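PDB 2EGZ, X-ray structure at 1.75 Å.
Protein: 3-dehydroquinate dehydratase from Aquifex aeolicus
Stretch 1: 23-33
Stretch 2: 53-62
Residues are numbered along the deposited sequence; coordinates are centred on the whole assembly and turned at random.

Stretch 1 (23-33) GADIVELRVDQ
Stretch 2 53-62: GLKTILTIRS

Strands 26-30 and 55-59 run parallel, their N-to-C directions 22° apart and axes 4.7 Å apart at closest approach. Register pairs I26 with K55 through R30 with T59; CA-CA spacing runs from 4.5 Å (E28 CA to I57 CA) to 5.5 Å (L29 CA to L58 CA). G23 and G53, at positive phi (107° and 83°), each end a preceding helix in a Schellman motif.

Six backbone hydrogen bonds join the strands: K55 N to D25 O (3.1 Å), V27 N to K55 O (2.9 Å), I57 N to V27 O (3.2 Å), L29 N to I57 O (2.9 Å), T59 N to L29 O (3.1 Å) and V31 N to T59 O (2.9 Å). Between these, I26, E28 and R30 point their amides and carbonyls away from stretch 2. V31-Q33 forms a 3-10 segment.

Apolar contacts occupy both faces. I26 (m, t) CG2 meets I57 (m, t) CG1 at 3.6 Å; on the other face V27 (t) CG2 reaches L54 (m, p) CD2 at 3.9 Å. V31 (t) CG2 lies 4.0 Å from L58 (t, p) CD1.

The carboxylate of extended E28 (t, t, chi3 42°) takes the hydroxyl proton of T59 (m), OG1 to OE2 2.6 Å. Opposite charges bring R30 (m, m, m) NH2 to D32 (p) OD2 at 2.8 Å; its guanidinium stacks on that of R61 (t, p, p), centres 3.8 Å apart, planes at 27°, despite like charge.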

# COMPACT_ATOMS: atom_id res chain seq x y z
N GLY B 23 -30.67 -11.51 -11.97
CA GLY B 23 -30.65 -11.80 -10.54
C GLY B 23 -29.65 -11.11 -9.62
O GLY B 23 -29.46 -11.55 -8.48
N ALA B 24 -29.01 -10.04 -10.08
CA ALA B 24 -28.05 -9.34 -9.23
C ALA B 24 -28.81 -8.61 -8.12
O ALA B 24 -29.91 -8.11 -8.35
CB ALA B 24 -27.26 -8.33 -10.06
N ASP B 25 -28.23 -8.58 -6.93
CA ASP B 25 -28.85 -7.89 -5.80
C ASP B 25 -28.21 -6.52 -5.71
O ASP B 25 -28.82 -5.54 -5.27
CB ASP B 25 -28.58 -8.62 -4.49
CG ASP B 25 -29.16 -10.01 -4.46
OD1 ASP B 25 -30.40 -10.12 -4.50
OD2 ASP B 25 -28.37 -10.99 -4.40
N ILE B 26 -26.94 -6.47 -6.12
CA ILE B 26 -26.15 -5.26 -6.04
C ILE B 26 -25.37 -4.96 -7.31
O ILE B 26 -24.91 -5.87 -7.99
CB ILE B 26 -25.11 -5.37 -4.91
CG1 ILE B 26 -25.81 -5.59 -3.57
CG2 ILE B 26 -24.23 -4.14 -4.88
CD1 ILE B 26 -24.85 -5.96 -2.46
N VAL B 27 -25.22 -3.68 -7.62
CA VAL B 27 -24.40 -3.26 -8.75
C VAL B 27 -23.27 -2.45 -8.12
O VAL B 27 -23.51 -1.49 -7.38
CB VAL B 27 -25.17 -2.35 -9.75
CG1 VAL B 27 -24.17 -1.63 -10.67
CG2 VAL B 27 -26.11 -3.19 -10.60
N GLU B 28 -22.04 -2.84 -8.39
CA GLU B 28 -20.91 -2.10 -7.87
C GLU B 28 -20.43 -1.13 -8.94
O GLU B 28 -19.98 -1.55 -10.01
CB GLU B 28 -19.74 -3.03 -7.50
CG GLU B 28 -18.48 -2.25 -7.11
CD GLU B 28 -17.31 -3.14 -6.75
OE1 GLU B 28 -17.10 -4.16 -7.44
OE2 GLU B 28 -16.59 -2.82 -5.78
N LEU B 29 -20.55 0.16 -8.67
CA LEU B 29 -20.10 1.15 -9.64
C LEU B 29 -18.60 1.32 -9.46
O LEU B 29 -18.14 1.84 -8.44
CB LEU B 29 -20.80 2.49 -9.43
CG LEU B 29 -22.24 2.65 -9.92
CD1 LEU B 29 -23.14 1.68 -9.18
CD2 LEU B 29 -22.71 4.08 -9.70
N ARG B 30 -17.83 0.85 -10.44
CA ARG B 30 -16.38 0.98 -10.40
C ARG B 30 -16.08 2.31 -11.07
O ARG B 30 -15.74 2.36 -12.25
CB ARG B 30 -15.72 -0.17 -11.16
CG ARG B 30 -15.73 -1.50 -10.41
CD ARG B 30 -14.89 -1.41 -9.13
NE ARG B 30 -13.50 -1.08 -9.43
CZ ARG B 30 -12.56 -1.97 -9.73
NH1 ARG B 30 -12.85 -3.26 -9.77
NH2 ARG B 30 -11.33 -1.56 -10.02
N VAL B 31 -16.22 3.38 -10.29
CA VAL B 31 -16.00 4.73 -10.80
C VAL B 31 -14.59 4.94 -11.36
O VAL B 31 -14.37 5.83 -12.17
CB VAL B 31 -16.28 5.78 -9.71
CG1 VAL B 31 -16.17 7.18 -10.29
CG2 VAL B 31 -17.67 5.55 -9.13
N ASP B 32 -13.64 4.11 -10.93
CA ASP B 32 -12.28 4.23 -11.42
C ASP B 32 -12.21 3.82 -12.89
O ASP B 32 -11.22 4.10 -13.58
CB ASP B 32 -11.33 3.36 -10.59
CG ASP B 32 -11.83 1.94 -10.44
OD1 ASP B 32 -12.86 1.75 -9.76
OD2 ASP B 32 -11.19 1.02 -10.99
N GLN B 33 -13.25 3.15 -13.36
CA GLN B 33 -13.32 2.68 -14.74
C GLN B 33 -14.29 3.54 -15.57
O GLN B 33 -14.59 3.21 -16.72
CB GLN B 33 -13.77 1.22 -14.77
CG GLN B 33 -12.83 0.28 -14.02
CD GLN B 33 -11.72 -0.27 -14.89
OE1 GLN B 33 -11.05 0.47 -15.62
NE2 GLN B 33 -11.52 -1.59 -14.82
N GLY B 53 -34.48 -1.00 -8.46
CA GLY B 53 -34.66 -1.79 -7.25
C GLY B 53 -33.44 -2.52 -6.72
O GLY B 53 -33.57 -3.40 -5.87
N LEU B 54 -32.25 -2.17 -7.21
CA LEU B 54 -31.03 -2.82 -6.74
C LEU B 54 -30.22 -1.93 -5.82
O LEU B 54 -30.37 -0.71 -5.85
CB LEU B 54 -30.15 -3.23 -7.92
CG LEU B 54 -30.46 -4.60 -8.54
CD1 LEU B 54 -31.89 -4.63 -9.06
CD2 LEU B 54 -29.46 -4.89 -9.65
N LYS B 55 -29.38 -2.53 -4.99
CA LYS B 55 -28.53 -1.77 -4.09
C LYS B 55 -27.22 -1.44 -4.79
O LYS B 55 -26.89 -2.06 -5.81
CB LYS B 55 -28.25 -2.55 -2.81
CG LYS B 55 -29.43 -2.60 -1.87
CD LYS B 55 -29.10 -3.38 -0.61
CE LYS B 55 -30.25 -3.34 0.38
NZ LYS B 55 -30.52 -1.95 0.84
N THR B 56 -26.49 -0.48 -4.25
CA THR B 56 -25.23 -0.06 -4.85
C THR B 56 -24.04 -0.13 -3.92
O THR B 56 -24.18 -0.05 -2.70
CB THR B 56 -25.30 1.40 -5.33
OG1 THR B 56 -25.55 2.25 -4.20
CG2 THR B 56 -26.40 1.59 -6.35
N ILE B 57 -22.87 -0.29 -4.52
CA ILE B 57 -21.60 -0.26 -3.81
C ILE B 57 -20.85 0.83 -4.57
O ILE B 57 -20.67 0.74 -5.79
CB ILE B 57 -20.78 -1.57 -3.93
CG1 ILE B 57 -21.44 -2.69 -3.12
CG2 ILE B 57 -19.38 -1.34 -3.38
CD1 ILE B 57 -20.78 -4.05 -3.32
N LEU B 58 -20.45 1.87 -3.85
CA LEU B 58 -19.71 2.97 -4.46
C LEU B 58 -18.22 2.67 -4.30
O LEU B 58 -17.70 2.71 -3.18
CB LEU B 58 -20.05 4.29 -3.76
CG LEU B 58 -19.24 5.53 -4.16
CD1 LEU B 58 -19.51 5.87 -5.62
CD2 LEU B 58 -19.62 6.70 -3.27
N THR B 59 -17.56 2.35 -5.41
CA THR B 59 -16.14 2.04 -5.40
C THR B 59 -15.38 2.97 -6.33
O THR B 59 -15.80 3.21 -7.46
CB THR B 59 -15.86 0.59 -5.85
OG1 THR B 59 -16.45 -0.33 -4.93
CG2 THR B 59 -14.36 0.33 -5.92
N ILE B 60 -14.27 3.49 -5.84
CA ILE B 60 -13.42 4.37 -6.63
C ILE B 60 -12.02 3.86 -6.31
O ILE B 60 -11.24 4.52 -5.65
CB ILE B 60 -13.55 5.83 -6.17
CG1 ILE B 60 -15.02 6.20 -6.05
CG2 ILE B 60 -12.87 6.75 -7.19
CD1 ILE B 60 -15.26 7.58 -5.45
N ARG B 61 -11.74 2.65 -6.79
CA ARG B 61 -10.48 1.97 -6.53
C ARG B 61 -9.21 2.78 -6.73
O ARG B 61 -9.00 3.38 -7.79
CB ARG B 61 -10.39 0.69 -7.36
CG ARG B 61 -9.31 -0.27 -6.87
CD ARG B 61 -9.72 -0.93 -5.56
NE ARG B 61 -10.91 -1.76 -5.74
CZ ARG B 61 -10.93 -2.90 -6.43
NH1 ARG B 61 -9.84 -3.36 -7.03
NH2 ARG B 61 -12.07 -3.57 -6.55
N SER B 62 -8.35 2.78 -5.71
CA SER B 62 -7.08 3.50 -5.78
C SER B 62 -6.18 2.75 -6.76
O SER B 62 -6.29 1.53 -6.92
CB SER B 62 -6.43 3.55 -4.40
OG SER B 62 -6.19 2.25 -3.89